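PDB 3OYV: imelysin from Bacteroides ovatus ATCC 8483, which probably takes part in bacterial iron uptake as an imelysin-like outer membrane protein, although its precise biochemical activity is not established. Local coordinates for residues A271-I276 with L350-N354; M28-A33 with Y253-L259; D10-I14 with Q309-V313; D38-L42 with L298-M302. The contacts are given in a common frame with arbitrary orientation. Numbering follows the deposited sequence.

Interaction 1 (A271-I276 with L350-N354)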
# COMPACT_ATOMS: atom_id res chain seq x y z
N ALA A 271 4.86 -6.63 -17.76
CA ALA A 271 4.28 -5.49 -17.07
C ALA A 271 3.58 -5.93 -15.77
O ALA A 271 3.73 -5.25 -14.75
CB ALA A 271 3.34 -4.70 -17.97
N CYS A 272 2.92 -7.08 -15.79
CA CYS A 272 2.34 -7.61 -14.56
C CYS A 272 3.42 -7.92 -13.53
O CYS A 272 3.27 -7.63 -12.33
CB CYS A 272 1.56 -8.87 -14.88
SG CYS A 272 0.01 -8.60 -15.80
N ASP A 273 4.52 -8.54 -13.97
CA ASP A 273 5.64 -8.77 -13.04
C ASP A 273 6.09 -7.45 -12.40
O ASP A 273 6.34 -7.40 -11.21
CB ASP A 273 6.87 -9.37 -13.77
CG ASP A 273 6.66 -10.79 -14.31
OD1 ASP A 273 5.75 -11.49 -13.85
OD2 ASP A 273 7.46 -11.20 -15.18
N ALA A 274 6.21 -6.41 -13.22
CA ALA A 274 6.61 -5.12 -12.73
C ALA A 274 5.60 -4.52 -11.76
O ALA A 274 5.99 -3.83 -10.82
CB ALA A 274 6.92 -4.16 -13.90
N TRP A 275 4.32 -4.79 -12.00
CA TRP A 275 3.26 -4.30 -11.10
C TRP A 275 3.40 -4.95 -9.72
O TRP A 275 3.40 -4.25 -8.70
CB TRP A 275 1.88 -4.55 -11.74
CG TRP A 275 0.75 -3.95 -10.96
CD1 TRP A 275 0.28 -2.67 -11.06
CD2 TRP A 275 -0.01 -4.56 -9.89
NE1 TRP A 275 -0.75 -2.47 -10.17
CE2 TRP A 275 -0.93 -3.61 -9.43
CE3 TRP A 275 -0.06 -5.86 -9.35
CZ2 TRP A 275 -1.87 -3.90 -8.43
CZ3 TRP A 275 -0.95 -6.11 -8.33
CH2 TRP A 275 -1.85 -5.15 -7.90
N ILE A 276 3.55 -6.28 -9.67
CA ILE A 276 3.73 -6.94 -8.39
C ILE A 276 4.97 -6.40 -7.68
O ILE A 276 4.96 -6.16 -6.46
CB ILE A 276 3.86 -8.43 -8.57
CG1 ILE A 276 2.53 -9.01 -9.08
CG2 ILE A 276 4.29 -9.11 -7.26
CD1 ILE A 276 1.38 -9.11 -8.04
N LEU A 350 -5.99 -2.73 -16.06
CA LEU A 350 -5.48 -2.67 -17.44
C LEU A 350 -4.52 -3.78 -17.79
O LEU A 350 -4.32 -4.06 -18.97
CB LEU A 350 -4.86 -1.28 -17.68
CG LEU A 350 -5.81 -0.06 -17.65
CD1 LEU A 350 -5.01 1.26 -17.62
CD2 LEU A 350 -6.85 -0.11 -18.80
N LEU A 351 -3.96 -4.44 -16.77
CA LEU A 351 -2.96 -5.48 -16.96
C LEU A 351 -3.44 -6.91 -16.72
O LEU A 351 -2.85 -7.85 -17.25
CB LEU A 351 -1.73 -5.22 -16.06
CG LEU A 351 -0.89 -4.01 -16.42
CD1 LEU A 351 0.21 -3.82 -15.37
CD2 LEU A 351 -0.29 -4.16 -17.84
N TYR A 352 -4.46 -7.07 -15.87
CA TYR A 352 -4.93 -8.36 -15.41
C TYR A 352 -6.41 -8.58 -15.68
O TYR A 352 -7.19 -7.61 -15.70
CB TYR A 352 -4.76 -8.45 -13.91
CG TYR A 352 -3.36 -8.56 -13.38
CD1 TYR A 352 -2.76 -9.79 -13.20
CD2 TYR A 352 -2.65 -7.42 -12.98
CE1 TYR A 352 -1.49 -9.89 -12.63
CE2 TYR A 352 -1.39 -7.51 -12.45
CZ TYR A 352 -0.82 -8.75 -12.25
OH TYR A 352 0.42 -8.79 -11.68
N LYS A 353 -6.77 -9.85 -15.82
CA LYS A 353 -8.16 -10.21 -15.78
C LYS A 353 -8.30 -11.55 -15.07
O LYS A 353 -7.67 -12.53 -15.46
CB LYS A 353 -8.70 -10.24 -17.20
CG LYS A 353 -10.21 -10.54 -17.22
CD LYS A 353 -10.78 -10.47 -18.59
CE LYS A 353 -12.29 -10.56 -18.56
NZ LYS A 353 -12.84 -10.69 -19.94
N ASN A 354 -9.13 -11.59 -14.03
CA ASN A 354 -9.50 -12.86 -13.37
C ASN A 354 -8.27 -13.65 -12.88
O ASN A 354 -8.17 -14.88 -13.01
CB ASN A 354 -10.40 -13.75 -14.28
CG ASN A 354 -11.72 -13.08 -14.68
OD1 ASN A 354 -12.24 -12.20 -13.97
ND2 ASN A 354 -12.25 -13.47 -15.84

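Interaction 2 (M28-A33 with Y253-L259)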
# COMPACT_ATOMS: atom_id res chain seq x y z
N MSE A 28 -2.85 3.43 -20.29
CA MSE A 28 -1.86 2.73 -19.44
C MSE A 28 -0.67 3.64 -19.20
O MSE A 28 -0.20 3.76 -18.07
CB MSE A 28 -1.35 1.43 -20.04
CG MSE A 28 -2.22 0.24 -19.83
SE MSE A 28 -1.28 -1.38 -20.23
CE MSE A 28 -0.83 -0.99 -22.07
N ARG A 29 -0.15 4.23 -20.28
CA ARG A 29 0.96 5.16 -20.14
C ARG A 29 0.62 6.31 -19.20
O ARG A 29 1.42 6.69 -18.35
CB ARG A 29 1.44 5.72 -21.50
CG ARG A 29 2.51 6.73 -21.41
CD ARG A 29 3.03 7.06 -22.77
NE ARG A 29 3.90 8.23 -22.65
CZ ARG A 29 4.61 8.77 -23.64
NH1 ARG A 29 4.51 8.30 -24.85
NH2 ARG A 29 5.38 9.83 -23.41
N ASN A 30 -0.57 6.88 -19.37
CA ASN A 30 -0.98 7.99 -18.53
C ASN A 30 -0.99 7.60 -17.05
O ASN A 30 -0.46 8.31 -16.20
CB ASN A 30 -2.37 8.48 -18.94
CG ASN A 30 -2.67 9.85 -18.34
OD1 ASN A 30 -2.05 10.84 -18.71
ND2 ASN A 30 -3.60 9.90 -17.36
N VAL A 31 -1.59 6.45 -16.75
CA VAL A 31 -1.71 6.02 -15.36
C VAL A 31 -0.33 5.68 -14.77
O VAL A 31 -0.03 6.04 -13.62
CB VAL A 31 -2.70 4.86 -15.25
CG1 VAL A 31 -2.73 4.27 -13.83
CG2 VAL A 31 -4.12 5.30 -15.68
N ALA A 32 0.53 5.05 -15.56
CA ALA A 32 1.88 4.71 -15.10
C ALA A 32 2.72 5.97 -14.90
O ALA A 32 3.53 6.04 -13.98
CB ALA A 32 2.58 3.77 -16.08
N ALA A 33 2.54 6.99 -15.78
CA ALA A 33 3.24 8.27 -15.65
C ALA A 33 2.86 8.96 -14.35
O ALA A 33 3.70 9.50 -13.64
CB ALA A 33 2.94 9.15 -16.85
N TYR A 253 6.91 1.93 -15.14
CA TYR A 253 6.67 2.87 -16.25
C TYR A 253 7.37 2.32 -17.52
O TYR A 253 6.76 2.27 -18.58
CB TYR A 253 7.15 4.26 -15.89
CG TYR A 253 6.95 5.25 -17.00
CD1 TYR A 253 5.69 5.75 -17.30
CD2 TYR A 253 8.01 5.61 -17.80
CE1 TYR A 253 5.52 6.67 -18.34
CE2 TYR A 253 7.85 6.53 -18.82
CZ TYR A 253 6.60 7.06 -19.09
OH TYR A 253 6.45 7.94 -20.12
N ASN A 254 8.63 1.90 -17.42
CA ASN A 254 9.33 1.38 -18.58
C ASN A 254 8.66 0.14 -19.14
O ASN A 254 8.52 -0.01 -20.35
CB ASN A 254 10.81 1.06 -18.26
CG ASN A 254 11.61 2.24 -17.91
OD1 ASN A 254 12.05 2.38 -16.75
ND2 ASN A 254 11.83 3.10 -18.88
N ALA A 255 8.21 -0.75 -18.25
CA ALA A 255 7.55 -1.96 -18.67
C ALA A 255 6.25 -1.65 -19.42
O ALA A 255 5.89 -2.35 -20.41
CB ALA A 255 7.29 -2.91 -17.51
N VAL A 256 5.51 -0.65 -18.95
CA VAL A 256 4.29 -0.23 -19.61
C VAL A 256 4.58 0.39 -20.99
O VAL A 256 3.87 0.11 -21.93
CB VAL A 256 3.49 0.72 -18.68
CG1 VAL A 256 2.41 1.49 -19.46
CG2 VAL A 256 2.87 -0.07 -17.51
N ILE A 257 5.64 1.20 -21.09
CA ILE A 257 6.01 1.79 -22.39
C ILE A 257 6.36 0.65 -23.39
O ILE A 257 5.93 0.67 -24.55
CB ILE A 257 7.17 2.83 -22.25
CG1 ILE A 257 6.75 4.06 -21.43
CG2 ILE A 257 7.70 3.26 -23.64
CD1 ILE A 257 5.63 4.87 -22.02
N VAL A 258 7.10 -0.37 -22.95
CA VAL A 258 7.49 -1.46 -23.87
C VAL A 258 6.25 -2.23 -24.33
O VAL A 258 6.13 -2.56 -25.51
CB VAL A 258 8.56 -2.39 -23.26
CG1 VAL A 258 8.85 -3.60 -24.17
CG2 VAL A 258 9.83 -1.59 -22.99
N LEU A 259 5.30 -2.45 -23.40
CA LEU A 259 4.05 -3.10 -23.73
C LEU A 259 3.28 -2.30 -24.79
O LEU A 259 2.74 -2.91 -25.74
CB LEU A 259 3.22 -3.32 -22.45
CG LEU A 259 1.78 -3.83 -22.57
CD1 LEU A 259 1.60 -5.14 -23.25
CD2 LEU A 259 1.18 -3.92 -21.17
O HOH W 1 4.21 9.90 -20.39

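Interaction 3 (D10-I14 with Q309-V313)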
# COMPACT_ATOMS: atom_id res chain seq x y z
N ASP A 10 -21.69 -3.42 -11.48
CA ASP A 10 -21.16 -3.26 -12.83
C ASP A 10 -19.69 -3.67 -12.83
O ASP A 10 -18.81 -2.88 -12.44
CB ASP A 10 -21.36 -1.83 -13.34
CG ASP A 10 -21.00 -1.66 -14.82
OD1 ASP A 10 -20.55 -2.65 -15.47
OD2 ASP A 10 -21.17 -0.52 -15.33
N PRO A 11 -19.40 -4.93 -13.26
CA PRO A 11 -18.01 -5.42 -13.36
C PRO A 11 -17.14 -4.75 -14.41
O PRO A 11 -15.89 -4.92 -14.38
CB PRO A 11 -18.16 -6.89 -13.80
CG PRO A 11 -19.58 -7.24 -13.60
CD PRO A 11 -20.34 -5.95 -13.77
N ALA A 12 -17.74 -4.01 -15.33
CA ALA A 12 -16.96 -3.32 -16.37
C ALA A 12 -16.00 -4.26 -17.11
O ALA A 12 -14.79 -4.02 -17.17
CB ALA A 12 -16.20 -2.16 -15.73
N ASN A 13 -16.55 -5.30 -17.70
CA ASN A 13 -15.80 -6.25 -18.51
C ASN A 13 -15.31 -5.60 -19.81
O ASN A 13 -16.10 -4.99 -20.53
CB ASN A 13 -16.70 -7.44 -18.90
CG ASN A 13 -15.94 -8.49 -19.68
OD1 ASN A 13 -15.16 -9.25 -19.10
ND2 ASN A 13 -16.19 -8.57 -20.99
N ILE A 14 -14.03 -5.74 -20.11
CA ILE A 14 -13.51 -5.36 -21.42
C ILE A 14 -12.27 -6.19 -21.69
O ILE A 14 -11.55 -6.54 -20.75
CB ILE A 14 -13.24 -3.85 -21.45
CG1 ILE A 14 -12.82 -3.41 -22.85
CG2 ILE A 14 -12.18 -3.45 -20.37
CD1 ILE A 14 -12.82 -1.88 -23.02
N GLN A 309 -15.09 1.80 -12.55
CA GLN A 309 -14.69 0.86 -13.58
C GLN A 309 -15.39 1.17 -14.91
O GLN A 309 -14.78 1.09 -15.99
CB GLN A 309 -14.94 -0.56 -13.13
CG GLN A 309 -14.23 -0.95 -11.83
CD GLN A 309 -14.68 -2.31 -11.34
OE1 GLN A 309 -13.88 -3.29 -11.26
NE2 GLN A 309 -15.98 -2.42 -11.01
N ASN A 310 -16.65 1.58 -14.85
CA ASN A 310 -17.33 1.93 -16.08
C ASN A 310 -16.67 3.15 -16.75
O ASN A 310 -16.60 3.19 -18.00
CB ASN A 310 -18.82 2.14 -15.88
CG ASN A 310 -19.50 2.64 -17.13
OD1 ASN A 310 -19.84 3.80 -17.24
ND2 ASN A 310 -19.63 1.77 -18.12
N ALA A 311 -16.16 4.10 -15.97
CA ALA A 311 -15.42 5.23 -16.53
C ALA A 311 -14.14 4.80 -17.23
O ALA A 311 -13.77 5.37 -18.26
CB ALA A 311 -15.11 6.28 -15.48
N ILE A 312 -13.47 3.77 -16.68
CA ILE A 312 -12.28 3.24 -17.36
C ILE A 312 -12.65 2.63 -18.70
O ILE A 312 -11.97 2.87 -19.69
CB ILE A 312 -11.52 2.23 -16.47
CG1 ILE A 312 -11.04 2.89 -15.17
CG2 ILE A 312 -10.32 1.66 -17.21
CD1 ILE A 312 -10.59 1.90 -14.07
N VAL A 313 -13.72 1.84 -18.74
CA VAL A 313 -14.18 1.27 -20.00
C VAL A 313 -14.54 2.36 -21.02
O VAL A 313 -14.17 2.25 -22.19
CB VAL A 313 -15.36 0.30 -19.75
CG1 VAL A 313 -16.02 -0.15 -21.08
CG2 VAL A 313 -14.87 -0.92 -18.93
O HOH W 2 -18.49 0.41 -12.78
O HOH W 3 -14.33 -5.75 -12.36

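Interaction 4 (D38-L42 with L298-M302)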
# COMPACT_ATOMS: atom_id res chain seq x y z
N ASP A 38 4.10 10.55 -8.83
CA ASP A 38 3.68 10.53 -7.42
C ASP A 38 4.73 9.86 -6.53
O ASP A 38 5.07 10.38 -5.47
CB ASP A 38 2.32 9.84 -7.28
CG ASP A 38 1.17 10.70 -7.72
OD1 ASP A 38 1.34 11.92 -7.70
OD2 ASP A 38 0.09 10.15 -8.07
N ALA A 39 5.23 8.69 -6.92
CA ALA A 39 6.25 7.99 -6.11
C ALA A 39 7.53 8.83 -6.01
O ALA A 39 8.20 8.81 -4.96
CB ALA A 39 6.52 6.60 -6.62
N THR A 40 7.93 9.49 -7.10
CA THR A 40 9.13 10.33 -7.07
C THR A 40 8.95 11.49 -6.11
O THR A 40 9.83 11.79 -5.30
CB THR A 40 9.50 10.78 -8.49
OG1 THR A 40 9.76 9.63 -9.29
CG2 THR A 40 10.69 11.73 -8.45
N ASN A 41 7.78 12.12 -6.17
CA ASN A 41 7.54 13.27 -5.31
C ASN A 41 7.44 12.84 -3.84
O ASN A 41 7.93 13.55 -2.99
CB ASN A 41 6.29 14.01 -5.72
CG ASN A 41 6.47 14.72 -7.06
OD1 ASN A 41 7.61 14.96 -7.52
ND2 ASN A 41 5.35 15.02 -7.71
N LEU A 42 6.83 11.68 -3.59
CA LEU A 42 6.73 11.14 -2.21
C LEU A 42 8.14 10.88 -1.63
O LEU A 42 8.46 11.29 -0.51
CB LEU A 42 5.93 9.84 -2.24
CG LEU A 42 5.75 9.10 -0.92
CD1 LEU A 42 5.24 10.01 0.22
CD2 LEU A 42 4.79 7.95 -1.18
N LEU A 298 -2.43 12.54 -1.90
CA LEU A 298 -1.43 11.67 -2.52
C LEU A 298 -1.81 10.19 -2.47
O LEU A 298 -1.69 9.49 -3.48
CB LEU A 298 -0.07 11.98 -1.91
CG LEU A 298 1.14 11.38 -2.63
CD1 LEU A 298 1.09 11.55 -4.17
CD2 LEU A 298 2.45 11.92 -2.05
N ASP A 299 -2.25 9.71 -1.31
CA ASP A 299 -2.61 8.30 -1.16
C ASP A 299 -3.75 7.94 -2.14
O ASP A 299 -3.61 7.02 -2.93
CB ASP A 299 -2.97 8.02 0.30
CG ASP A 299 -3.39 6.61 0.57
OD1 ASP A 299 -3.09 5.65 -0.15
OD2 ASP A 299 -3.96 6.39 1.66
N PRO A 300 -4.86 8.69 -2.13
CA PRO A 300 -5.89 8.34 -3.11
C PRO A 300 -5.50 8.56 -4.59
O PRO A 300 -6.09 7.93 -5.48
CB PRO A 300 -7.11 9.20 -2.69
CG PRO A 300 -6.58 10.23 -1.82
CD PRO A 300 -5.37 9.65 -1.13
N ASN A 301 -4.51 9.40 -4.82
CA ASN A 301 -3.97 9.53 -6.19
C ASN A 301 -3.13 8.34 -6.62
O ASN A 301 -2.98 8.10 -7.81
CB ASN A 301 -3.16 10.83 -6.30
CG ASN A 301 -4.00 12.01 -6.67
OD1 ASN A 301 -5.17 11.87 -6.94
ND2 ASN A 301 -3.39 13.20 -6.68
N MSE A 302 -2.60 7.62 -5.65
CA MSE A 302 -1.76 6.45 -5.92
C MSE A 302 -2.47 5.11 -5.80
O MSE A 302 -2.02 4.11 -6.38
CB MSE A 302 -0.57 6.49 -4.98
CG MSE A 302 0.30 7.69 -5.28
SE MSE A 302 1.92 7.72 -4.17
CE MSE A 302 2.91 6.28 -4.88
O HOH W 4 -0.68 7.91 -9.30
O HOH W 5 -0.63 13.64 -6.65

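Interaction 1 (A271-I276 with L350-N354)
This is a buried apolar and aromatic contact between a long helix and a helix-to-hairpin junction of the imelysin fold. Residues 271-276 belong to helix 265-283. Residues 350-354 cover the end of helix 343-351, whose first residues carry the family's Gly-X-His-X-X-Glu sequence motif, and the first strand of a small antiparallel beta-hairpin (352-353 with 356-357). Tyr352 is the first residue after the helix to leave helical backbone angles (phi/psi -124/153°). The chain turns into the strand here, and both Leu351 and Tyr352 direct their CA-to-CB bonds toward helix 265-283. The closest backbone approach, 6.2 Å between the CA atoms of Cys272 and Leu351, marks the centre. Leu351 packs through CD2 on Ala271 CB (3.7 Å) and through CD1 on Trp275 CB (4.1 Å). Tyr352 makes two aromatic contacts. Cys272 SG lies over its face, 3.6 Å from the ring centroid and 11° off the normal, a sulfur-aromatic contact. The edge of the Tyr352 ring points to the face of the six-membered ring of Trp275 in an offset edge-to-face pair, with centroids 5.6 Å apart and planes at 70°. The indole NE1 is bonded elsewhere, to the carbonyl of Phe344, so helix 343-351 is tied to Trp275 near its start as well. At the tip of the tyrosine, OH reaches 3.4 Å from Ile276 CG1 and 3.1 Å from Cys272 O.

Interaction 2 (M28-A33 with Y253-L259)
Two helical segments run almost exactly antiparallel, with 171° between their N-to-C directions and axes 9.3 Å apart at closest approach. The CA atoms of Ala32 and Tyr253 lie 5.3 Å apart, and those of Arg29 and Val256 6.4 Å. The pairs are spaced three residues apart on each helix, as expected when successive turns face one another. The small side chain of Ala32 permits the closer of these approaches: its CB is 3.9 Å from Tyr253 CD1 and 4.1 Å from Val256 CG1. Val256 CG1 also touches Met28 CB (3.8 Å), and the selenium of selenomethionine Met28 rests 3.7 Å from Leu259 CD2. Lengthwise side-by-side contact of this sort is that of a helical bundle, joining helix 21-47 to helix 223-261, with helices 265-283 and 343-351 packing against the same Leu259. Toward the outer edge, the fully extended Arg29 lays its aliphatic part on Ile257 (CD to CD1, 3.5 Å) before its guanidinium turns the contact polar, with a cation-pi contact to Trp326. Water 1 bridges the helices, accepting from Arg29 NE at 2.8 Å and hydrogen-bonded to Tyr253 OH at 3.0 Å, while that hydroxyl is also bonded to Asp331.

Interaction 3 (D10-I14 with Q309-V313)
The side chain of Asp10 first shapes its own segment: with chi1 near 180° (t) and chi2 near 0°, OD1 folds back to accept a hydrogen bond from Ala12 N (3.1 Å, N-H...O angle 150°). Ala12 follows with left-handed backbone angles (51/58°) and directs its CA-to-CB bond toward helix 309-316, where CB presses to 3.3 Å from Gln309 CB and 3.7 Å from Val313 CG2. The t/t side chain of Ile14 is extended, while its CG2 branch meets Val313 CG2 at 4.0 Å. Gln309 (chi1 m, chi2 t) extends along the loop. Water 3 lies 2.7 Å from both its OE1 and Pro11 O, and OE1 is bonded to Tyr117 as well. Water 2 accepts from Asn310 N at 3.0 Å and donates weakly to Asp10 O at 3.3 Å. A glycerol, probably from crystallisation, is hydrogen-bonded to Ala12 O and Ile14 N. The arrangement is an Asx turn in the N-terminal loop, set against the first turns of a short helix.

Interaction 4 (D38-L42 with L298-M302)
Apolar contacts fill the space between two helical segments whose axes stand 11.0 Å apart at closest approach and cross at -150°, nearly antiparallel. No CA pair comes closer than 7.0 Å (Asp38 with Met302), so side chains carry the contact. Selenomethionine Met302 reaches across to place CE 4.0 Å from Ala39 CB and SE 4.2 Å from Leu42 CD2. Leu298 CD2 lies 4.1 Å from Leu42 CB. The aliphatic part of Asp38 joins this layer, with CB 3.6 Å from Met302 CG.

Polar links run through water, since no direct hydrogen bond joins the segments. Water 4 donates to Asp38 OD2 and to Asn301 O, both at 2.7 Å. Water 5 donates to Asp38 OD1 and accepts from Asn301 ND2, both at 2.8 Å. Each carboxylate oxygen thus has its own bridge to the same asparagine.

The ionic partner comes from outside the two segments: Arg342 NH2 forms a salt bridge with Asp38 OD2, and its NE is hydrogen-bonded to Asn301 O. Arg342 directly precedes helix 343-351, where the imelysin Gly-X-His-X-X-Glu sequence motif begins. The arrangement is a buried helix-helix crossing with a hydrated polar side, joining long helix 21-47 to short helix 298-303 beside the entry to the helix bearing that family motif.

How the interactions relate
Interactions 1 and 2 form one continuous core, their centres about 12 Å apart: Leu351 CD2 lies 3.7 Å from Leu259 CD2 and 3.8 Å from Met28 SE. Interaction 3 adjoins interaction 1, about 17 Å away between centres, through Lys353 NZ, 2.9 Å from Asn13 OD1. Glycerol, probably from crystallisation, is hydrogen-bonded at Tyr352 O and at Ala12 O, and may mark a pocket. Interaction 4 shares helix 21-47 with interaction 2, about 16 Å away between centres and about 5 Å between nearest atoms. Helix 343-351, which carries the family's sequence motif and so probably belongs to the functional region, has contacts around all four interactions.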